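Alpha-rhamnosidase (Dictyoglomus thermophilum, PDB 6I60) probably hydrolyses terminal non-reducing alpha-L-rhamnose residues in alpha-L-rhamnosides, as a glycoside hydrolase. Local coordinates at residues F849-V854 with F882-S887; K858-R863 with I873-T878. All blocks are in the same frame, centred on the assembly; numbering follows the deposited sequence.

Contact 1 of 2, residues F849-V854 with F882-S887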
ATOM      1  N   PHE A 849       6.718   4.193 -24.559  1.00 54.80           N
ATOM      2  CA  PHE A 849       5.427   3.716 -25.057  1.00 54.27           C
ATOM      3  C   PHE A 849       5.705   2.581 -26.039  1.00 52.85           C
ATOM      4  O   PHE A 849       5.860   2.799 -27.240  1.00 60.35           O
ATOM      5  CB  PHE A 849       4.640   4.847 -25.712  1.00 50.88           C
ATOM      6  CG  PHE A 849       4.294   5.972 -24.777  1.00 50.92           C
ATOM      7  CD1 PHE A 849       3.186   5.887 -23.949  1.00 54.09           C
ATOM      8  CD2 PHE A 849       5.069   7.120 -24.733  1.00 49.81           C
ATOM      9  CE1 PHE A 849       2.862   6.923 -23.091  1.00 51.19           C
ATOM     10  CE2 PHE A 849       4.750   8.158 -23.878  1.00 52.56           C
ATOM     11  CZ  PHE A 849       3.643   8.059 -23.056  1.00 51.25           C
ATOM     12  N   GLU A 850       5.765   1.353 -25.520  1.00 46.56           N
ATOM     13  CA  GLU A 850       6.083   0.168 -26.316  1.00 52.43           C
ATOM     14  C   GLU A 850       4.962  -0.853 -26.175  1.00 55.98           C
ATOM     15  O   GLU A 850       5.023  -1.742 -25.310  1.00 58.17           O
ATOM     16  CB  GLU A 850       7.423  -0.430 -25.894  1.00 52.67           C
ATOM     17  CG  GLU A 850       7.879  -1.596 -26.749  1.00 47.54           C
ATOM     18  CD  GLU A 850       9.067  -2.317 -26.153  1.00 53.33           C
ATOM     19  OE1 GLU A 850      10.133  -1.683 -26.001  1.00 59.85           O
ATOM     20  OE2 GLU A 850       8.933  -3.515 -25.831  1.00 53.33           O
ATOM     21  N   PRO A 851       3.925  -0.773 -27.004  1.00 56.88           N
ATOM     22  CA  PRO A 851       2.833  -1.745 -26.918  1.00 51.16           C
ATOM     23  C   PRO A 851       3.227  -3.090 -27.502  1.00 48.53           C
ATOM     24  O   PRO A 851       4.096  -3.193 -28.370  1.00 55.65           O
ATOM     25  CB  PRO A 851       1.718  -1.092 -27.742  1.00 52.05           C
ATOM     26  CG  PRO A 851       2.444  -0.261 -28.742  1.00 56.53           C
ATOM     27  CD  PRO A 851       3.701   0.225 -28.065  1.00 54.43           C
ATOM     28  N   HIS A 852       2.567  -4.134 -27.006  1.00 53.89           N
ATOM     29  CA  HIS A 852       2.816  -5.509 -27.435  1.00 51.54           C
ATOM     30  C   HIS A 852       1.491  -6.144 -27.829  1.00 50.99           C
ATOM     31  O   HIS A 852       0.846  -6.820 -27.015  1.00 55.98           O
ATOM     32  CB  HIS A 852       3.509  -6.315 -26.337  1.00 55.68           C
ATOM     33  CG  HIS A 852       4.948  -5.950 -26.138  1.00 59.52           C
ATOM     34  ND1 HIS A 852       5.978  -6.837 -26.364  1.00 60.96           N
ATOM     35  CD2 HIS A 852       5.528  -4.793 -25.741  1.00 54.37           C
ATOM     36  CE1 HIS A 852       7.131  -6.243 -26.111  1.00 56.28           C
ATOM     37  NE2 HIS A 852       6.886  -5.002 -25.733  1.00 54.54           N
ATOM     38  N   PRO A 853       1.051  -5.948 -29.072  1.00 53.82           N
ATOM     39  CA  PRO A 853      -0.207  -6.567 -29.512  1.00 50.90           C
ATOM     40  C   PRO A 853      -0.017  -8.027 -29.892  1.00 59.19           C
ATOM     41  O   PRO A 853       0.277  -8.346 -31.048  1.00 68.08           O
ATOM     42  CB  PRO A 853      -0.616  -5.715 -30.719  1.00 48.14           C
ATOM     43  CG  PRO A 853       0.658  -5.088 -31.216  1.00 45.80           C
ATOM     44  CD  PRO A 853       1.719  -5.203 -30.152  1.00 44.96           C
ATOM     45  N   VAL A 854      -0.182  -8.922 -28.923  1.00 55.99           N
ATOM     46  CA  VAL A 854       0.084 -10.339 -29.114  1.00 59.51           C
ATOM     47  C   VAL A 854      -1.238 -11.101 -29.120  1.00 62.93           C
ATOM     48  O   VAL A 854      -2.285 -10.583 -28.729  1.00 65.66           O
ATOM     49  CB  VAL A 854       1.034 -10.892 -28.038  1.00 55.66           C
ATOM     50  CG1 VAL A 854       2.459 -10.456 -28.320  1.00 56.38           C
ATOM     51  CG2 VAL A 854       0.593 -10.420 -26.667  1.00 51.76           C
ATOM     52  N   PHE A 882      -2.698  -0.007 -37.552  1.00 63.09           N
ATOM     53  CA  PHE A 882      -2.355  -0.125 -36.137  1.00 64.66           C
ATOM     54  C   PHE A 882      -2.341   1.281 -35.549  1.00 62.94           C
ATOM     55  O   PHE A 882      -1.429   2.065 -35.829  1.00 60.43           O
ATOM     56  CB  PHE A 882      -1.010  -0.819 -35.939  1.00 61.74           C
ATOM     57  CG  PHE A 882      -0.641  -1.016 -34.494  1.00 63.91           C
ATOM     58  CD1 PHE A 882      -1.325  -1.931 -33.709  1.00 63.47           C
ATOM     59  CD2 PHE A 882       0.381  -0.278 -33.917  1.00 59.69           C
ATOM     60  CE1 PHE A 882      -0.995  -2.111 -32.377  1.00 57.50           C
ATOM     61  CE2 PHE A 882       0.716  -0.455 -32.585  1.00 56.36           C
ATOM     62  CZ  PHE A 882       0.027  -1.371 -31.815  1.00 56.04           C
ATOM     63  N   SER A 883      -3.351   1.599 -34.748  1.00 65.35           N
ATOM     64  CA  SER A 883      -3.479   2.924 -34.161  1.00 64.40           C
ATOM     65  C   SER A 883      -2.716   3.005 -32.842  1.00 58.46           C
ATOM     66  O   SER A 883      -2.452   1.997 -32.184  1.00 59.14           O
ATOM     67  CB  SER A 883      -4.952   3.274 -33.935  1.00 63.53           C
ATOM     68  OG  SER A 883      -5.660   3.343 -35.160  1.00 68.25           O
ATOM     69  N   MET A 884      -2.363   4.231 -32.463  1.00 54.10           N
ATOM     70  CA  MET A 884      -1.683   4.466 -31.196  1.00 54.11           C
ATOM     71  C   MET A 884      -1.865   5.920 -30.793  1.00 57.92           C
ATOM     72  O   MET A 884      -1.550   6.823 -31.575  1.00 58.63           O
ATOM     73  CB  MET A 884      -0.195   4.118 -31.291  1.00 56.82           C
ATOM     74  CG  MET A 884       0.428   3.739 -29.962  1.00 57.23           C
ATOM     75  SD  MET A 884       2.179   3.346 -30.104  1.00 74.09           S
ATOM     76  CE  MET A 884       2.229   2.612 -31.732  1.00 51.25           C
ATOM     77  N   ARG A 885      -2.369   6.144 -29.581  1.00 54.27           N
ATOM     78  CA  ARG A 885      -2.557   7.486 -29.041  1.00 56.04           C
ATOM     79  C   ARG A 885      -1.905   7.556 -27.670  1.00 54.52           C
ATOM     80  O   ARG A 885      -2.270   6.796 -26.768  1.00 52.21           O
ATOM     81  CB  ARG A 885      -4.040   7.850 -28.945  1.00 52.23           C
ATOM     82  CG  ARG A 885      -4.288   9.278 -28.492  1.00 56.35           C
ATOM     83  CD  ARG A 885      -5.731   9.490 -28.072  1.00 60.96           C
ATOM     84  NE  ARG A 885      -6.080  10.907 -28.022  1.00 67.30           N
ATOM     85  CZ  ARG A 885      -6.072  11.642 -26.915  1.00 66.33           C
ATOM     86  NH1 ARG A 885      -5.730  11.095 -25.756  1.00 61.75           N
ATOM     87  NH2 ARG A 885      -6.407  12.924 -26.968  1.00 71.05           N
ATOM     88  N   ILE A 886      -0.947   8.469 -27.513  1.00 56.25           N
ATOM     89  CA  ILE A 886      -0.218   8.617 -26.261  1.00 57.25           C
ATOM     90  C   ILE A 886      -0.431  10.025 -25.723  1.00 50.91           C
ATOM     91  O   ILE A 886      -0.834  10.944 -26.442  1.00 49.41           O
ATOM     92  CB  ILE A 886       1.288   8.323 -26.421  1.00 52.11           C
ATOM     93  CG1 ILE A 886       1.957   9.410 -27.263  1.00 55.30           C
ATOM     94  CG2 ILE A 886       1.502   6.949 -27.038  1.00 54.70           C
ATOM     95  CD1 ILE A 886       3.460   9.482 -27.085  1.00 55.12           C
ATOM     96  N   SER A 887      -0.156  10.182 -24.430  1.00 50.40           N
ATOM     97  CA  SER A 887      -0.248  11.475 -23.763  1.00 52.63           C
ATOM     98  C   SER A 887       0.941  11.618 -22.827  1.00 56.54           C
ATOM     99  O   SER A 887       1.154  10.769 -21.956  1.00 52.70           O
ATOM    100  CB  SER A 887      -1.564  11.609 -22.995  1.00 49.10           C
ATOM    101  OG  SER A 887      -2.622  11.962 -23.871  1.00 61.56           O
TER
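F849 lays its ring flat against the branched side chain of I886. Its CG sits anti to the carbonyl carbon (chi1 -62°), which lays one ring face on I886. From CB outward, the atoms meet I886 in turn. CB of F849 lies 4.0 Å from CG2 of I886, and the same methyl is 3.7 Å from CD1 of F849. On the other flank of the ring, CD2 and CE2 of F849 meet CD1 of I886. The middle of the ring takes CB of I886, 3.9 Å from the centroid and 9° off the normal, a CH-pi contact. At the tip, CZ of F849 comes to 3.8 Å from the backbone O of S887. I886 thus spreads both its branches under one ring.

Further along, P851 and P853 face the same strand. CG of P851 touches SD of M884 at 3.9 Å, the two side chains meeting at about a right angle. The same CG comes up to the edge of the F882 ring, 4.1 Å from its CZ. CG of P853 reaches the neighbouring ring atom, 3.6 Å from CE1 of F882. No hydrogen bond crosses between the segments, so shape and apolar contact carry the packing.

The CB atoms of E850 and H852 point away from 882-887. H852 NE2 donates to the anti lone pair of E850 OE2, which lies near the plane of the imidazole. H852 ND1 is hydrogen-bonded to D777 of helix 777-784, and E850 OE1 to H897. F849 ends strand 846-849 of one sheet, while I886 belongs to the other. This is the apolar face-to-face packing of a beta sandwich, here in the C-terminal domain of a bacterial alpha-L-rhamnosidase, continued by a proline-rich loop.

Contact 2 of 2, residues K858-R863 with I873-T878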
ATOM      1  N   LYS A 858      -7.104  -7.001 -29.560  1.00 57.36           N
ATOM      2  CA  LYS A 858      -7.546  -5.960 -30.476  1.00 54.34           C
ATOM      3  C   LYS A 858      -7.293  -4.552 -29.965  1.00 54.18           C
ATOM      4  O   LYS A 858      -7.039  -3.655 -30.771  1.00 55.65           O
ATOM      5  CB  LYS A 858      -9.042  -6.118 -30.780  1.00 54.00           C
ATOM      6  CG  LYS A 858      -9.435  -7.506 -31.267  1.00 58.57           C
ATOM      7  CD  LYS A 858     -10.853  -7.520 -31.822  1.00 72.01           C
ATOM      8  CE  LYS A 858     -11.868  -7.897 -30.753  1.00 64.86           C
ATOM      9  NZ  LYS A 858     -12.001  -9.375 -30.605  1.00 68.81           N
ATOM     10  N   TYR A 859      -7.349  -4.337 -28.652  1.00 55.15           N
ATOM     11  CA  TYR A 859      -7.111  -3.021 -28.079  1.00 54.80           C
ATOM     12  C   TYR A 859      -6.612  -3.182 -26.651  1.00 52.36           C
ATOM     13  O   TYR A 859      -6.767  -4.239 -26.033  1.00 53.72           O
ATOM     14  CB  TYR A 859      -8.379  -2.154 -28.110  1.00 51.47           C
ATOM     15  CG  TYR A 859      -9.539  -2.732 -27.328  1.00 54.70           C
ATOM     16  CD1 TYR A 859      -9.662  -2.508 -25.962  1.00 57.90           C
ATOM     17  CD2 TYR A 859     -10.511  -3.504 -27.954  1.00 55.23           C
ATOM     18  CE1 TYR A 859     -10.713  -3.038 -25.241  1.00 58.54           C
ATOM     19  CE2 TYR A 859     -11.572  -4.036 -27.240  1.00 52.56           C
ATOM     20  CZ  TYR A 859     -11.668  -3.798 -25.885  1.00 55.95           C
ATOM     21  OH  TYR A 859     -12.717  -4.322 -25.164  1.00 57.68           O
ATOM     22  N   ALA A 860      -6.014  -2.111 -26.131  1.00 51.00           N
ATOM     23  CA  ALA A 860      -5.559  -2.055 -24.748  1.00 52.60           C
ATOM     24  C   ALA A 860      -5.211  -0.613 -24.412  1.00 52.37           C
ATOM     25  O   ALA A 860      -4.719   0.124 -25.269  1.00 52.06           O
ATOM     26  CB  ALA A 860      -4.342  -2.961 -24.514  1.00 48.93           C
ATOM     27  N   LYS A 861      -5.471  -0.220 -23.167  1.00 50.92           N
ATOM     28  CA  LYS A 861      -5.172   1.135 -22.728  1.00 48.95           C
ATOM     29  C   LYS A 861      -4.754   1.122 -21.266  1.00 49.77           C
ATOM     30  O   LYS A 861      -5.350   0.414 -20.450  1.00 57.23           O
ATOM     31  CB  LYS A 861      -6.371   2.073 -22.905  1.00 46.68           C
ATOM     32  CG  LYS A 861      -6.279   3.330 -22.046  1.00 51.20           C
ATOM     33  CD  LYS A 861      -7.625   3.983 -21.835  1.00 56.12           C
ATOM     34  CE  LYS A 861      -7.469   5.452 -21.470  1.00 62.77           C
ATOM     35  NZ  LYS A 861      -8.748   6.210 -21.600  1.00 60.21           N
ATOM     36  N   ALA A 862      -3.730   1.910 -20.948  1.00 41.22           N
ATOM     37  CA  ALA A 862      -3.355   2.200 -19.571  1.00 44.55           C
ATOM     38  C   ALA A 862      -3.260   3.708 -19.416  1.00 48.29           C
ATOM     39  O   ALA A 862      -2.538   4.365 -20.172  1.00 54.82           O
ATOM     40  CB  ALA A 862      -2.029   1.534 -19.199  1.00 49.44           C
ATOM     41  N   ARG A 863      -3.996   4.256 -18.454  1.00 51.39           N
ATOM     42  CA  ARG A 863      -3.938   5.675 -18.128  1.00 54.68           C
ATOM     43  C   ARG A 863      -3.488   5.809 -16.681  1.00 59.20           C
ATOM     44  O   ARG A 863      -4.161   5.311 -15.773  1.00 61.22           O
ATOM     45  CB  ARG A 863      -5.294   6.352 -18.341  1.00 52.38           C
ATOM     46  CG  ARG A 863      -5.337   7.801 -17.883  1.00 55.18           C
ATOM     47  CD  ARG A 863      -6.730   8.396 -18.020  1.00 62.71           C
ATOM     48  NE  ARG A 863      -7.567   8.127 -16.852  1.00 76.93           N
ATOM     49  CZ  ARG A 863      -7.486   8.789 -15.700  1.00 84.42           C
ATOM     50  NH1 ARG A 863      -6.599   9.765 -15.550  1.00 87.27           N
ATOM     51  NH2 ARG A 863      -8.290   8.473 -14.694  1.00 81.11           N
ATOM     52  N   ILE A 873      -1.702   5.627 -22.735  1.00 53.13           N
ATOM     53  CA  ILE A 873      -1.355   4.879 -23.939  1.00 53.55           C
ATOM     54  C   ILE A 873      -2.605   4.163 -24.435  1.00 51.03           C
ATOM     55  O   ILE A 873      -3.354   3.583 -23.643  1.00 48.84           O
ATOM     56  CB  ILE A 873      -0.209   3.875 -23.691  1.00 53.20           C
ATOM     57  CG1 ILE A 873       0.147   3.140 -24.986  1.00 52.87           C
ATOM     58  CG2 ILE A 873      -0.570   2.887 -22.586  1.00 44.12           C
ATOM     59  CD1 ILE A 873       1.628   2.890 -25.161  1.00 54.50           C
ATOM     60  N   ASN A 874      -2.846   4.233 -25.742  1.00 56.38           N
ATOM     61  CA  ASN A 874      -3.960   3.549 -26.383  1.00 51.01           C
ATOM     62  C   ASN A 874      -3.475   2.983 -27.704  1.00 53.29           C
ATOM     63  O   ASN A 874      -2.729   3.649 -28.426  1.00 55.88           O
ATOM     64  CB  ASN A 874      -5.148   4.487 -26.643  1.00 52.52           C
ATOM     65  CG  ASN A 874      -5.544   5.293 -25.423  1.00 55.49           C
ATOM     66  OD1 ASN A 874      -6.482   4.937 -24.714  1.00 57.47           O
ATOM     67  ND2 ASN A 874      -4.844   6.395 -25.185  1.00 56.13           N
ATOM     68  N   TRP A 875      -3.896   1.761 -28.024  1.00 54.98           N
ATOM     69  CA  TRP A 875      -3.554   1.179 -29.313  1.00 58.85           C
ATOM     70  C   TRP A 875      -4.670   0.260 -29.781  1.00 59.78           C
ATOM     71  O   TRP A 875      -5.311  -0.419 -28.973  1.00 56.99           O
ATOM     72  CB  TRP A 875      -2.218   0.420 -29.262  1.00 55.52           C
ATOM     73  CG  TRP A 875      -2.179  -0.756 -28.330  1.00 55.19           C
ATOM     74  CD1 TRP A 875      -1.697  -0.774 -27.054  1.00 54.10           C
ATOM     75  CD2 TRP A 875      -2.613  -2.094 -28.611  1.00 57.54           C
ATOM     76  NE1 TRP A 875      -1.813  -2.033 -26.520  1.00 56.54           N
ATOM     77  CE2 TRP A 875      -2.373  -2.862 -27.456  1.00 57.24           C
ATOM     78  CE3 TRP A 875      -3.188  -2.713 -29.727  1.00 57.54           C
ATOM     79  CZ2 TRP A 875      -2.686  -4.219 -27.382  1.00 60.05           C
ATOM     80  CZ3 TRP A 875      -3.500  -4.058 -29.652  1.00 53.65           C
ATOM     81  CH2 TRP A 875      -3.247  -4.798 -28.488  1.00 58.57           C
ATOM     82  N   GLN A 876      -4.901   0.256 -31.094  1.00 60.31           N
ATOM     83  CA  GLN A 876      -5.870  -0.614 -31.744  1.00 57.61           C
ATOM     84  C   GLN A 876      -5.181  -1.348 -32.882  1.00 60.34           C
ATOM     85  O   GLN A 876      -4.346  -0.771 -33.586  1.00 63.27           O
ATOM     86  CB  GLN A 876      -7.063   0.176 -32.291  1.00 57.45           C
ATOM     87  CG  GLN A 876      -8.212   0.344 -31.316  1.00 60.50           C
ATOM     88  CD  GLN A 876      -9.214   1.382 -31.785  1.00 72.84           C
ATOM     89  OE1 GLN A 876      -9.472   2.371 -31.093  1.00 70.28           O
ATOM     90  NE2 GLN A 876      -9.783   1.165 -32.966  1.00 61.89           N
ATOM     91  N   LYS A 877      -5.532  -2.619 -33.064  1.00 63.32           N
ATOM     92  CA  LYS A 877      -4.921  -3.465 -34.084  1.00 62.52           C
ATOM     93  C   LYS A 877      -6.016  -4.031 -34.978  1.00 63.32           C
ATOM     94  O   LYS A 877      -6.845  -4.828 -34.526  1.00 70.10           O
ATOM     95  CB  LYS A 877      -4.100  -4.588 -33.449  1.00 58.09           C
ATOM     96  CG  LYS A 877      -3.279  -5.396 -34.446  1.00 52.48           C
ATOM     97  CD  LYS A 877      -2.792  -6.701 -33.830  1.00 55.74           C
ATOM     98  CE  LYS A 877      -2.128  -7.595 -34.866  1.00 60.64           C
ATOM     99  NZ  LYS A 877      -3.118  -8.205 -35.800  1.00 64.35           N
ATOM    100  N   THR A 878      -6.020  -3.613 -36.238  1.00 66.49           N
ATOM    101  CA  THR A 878      -6.857  -4.193 -37.275  1.00 67.69           C
ATOM    102  C   THR A 878      -5.966  -4.859 -38.319  1.00 75.37           C
ATOM    103  O   THR A 878      -4.741  -4.927 -38.175  1.00 77.29           O
ATOM    104  CB  THR A 878      -7.759  -3.129 -37.907  1.00 67.53           C
ATOM    105  OG1 THR A 878      -6.955  -2.152 -38.579  1.00 68.27           O
ATOM    106  CG2 THR A 878      -8.599  -2.441 -36.841  1.00 64.08           C
TER
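K858 meets K877 through the backbone. K877 N donates to K858 O at 2.9 Å, with an N-H...O angle of 156°. The same oxygen also takes a CA-H...O contact from Q876. Y859 pairs with Q876 as an antiparallel non-hydrogen-bonded pair. Its CA points a hydrogen at W875 O, and its CB lies 4.1 Å from Q876 CG.

A860 is hydrogen-bonded to W875 in both directions, though both bonds are weak. The W875 CG stands between the backbone N and the carbonyl carbon (chi1 62°), which swings the indole back over the first strand. One face of the ring takes the backbone there, with A860 N 3.9 Å above its plane and over the centre. A860 CB lies 3.5 Å from W875 CE2. W875 NE1 has its partner elsewhere, in I834 O of helix 826-835. Replacing W875 by an alanine removes the NE1 donor, so I834 O is likely to lose this partner, and a gap would probably open between A860 and the loop prolines P851 and P853, which also touch the indole.

K861 pairs with N874, and the two side chains run alongside each other, pointing the same way. The extended K861 chain passes N874 OD1, while N874 ND2 turns to R885 O and E872 OE2. At A862 the bonds are firmer: I873 N donates to A862 O at 3.0 Å and A862 N to I873 O at 3.2 Å. A862 CB lies 3.9 Å from I873 CG2. Together the pairs form a regular antiparallel beta hairpin. Its A860, A862, I873 and W875 face packs on V837, P851, P853 and helix 826-835; Y859, K861, N874 and Q876 lie on the more exposed face.

Overall arrangement
The two contacts lie together in the C-terminal domain, their centres about 6 Å apart. Along the chain, both strands of contact 2 fall between the two segments of contact 1. The order is 849-854, then the hairpin 858-863 and 873-878, then 882-887. Strands 859-866, 869-877 and 882-888 follow one another and are neighbours in one antiparallel sheet. N874 O accepts from R885 N at 2.8 Å, and Q876 O from S883 N at 2.8 Å, both probable hydrogen bonds. Contact 2 pairs two inner strands of the sheet, and 466-470 continues it beyond 859-866. Contact 1 packs the sheet's apolar face against the chain leaving the second sheet.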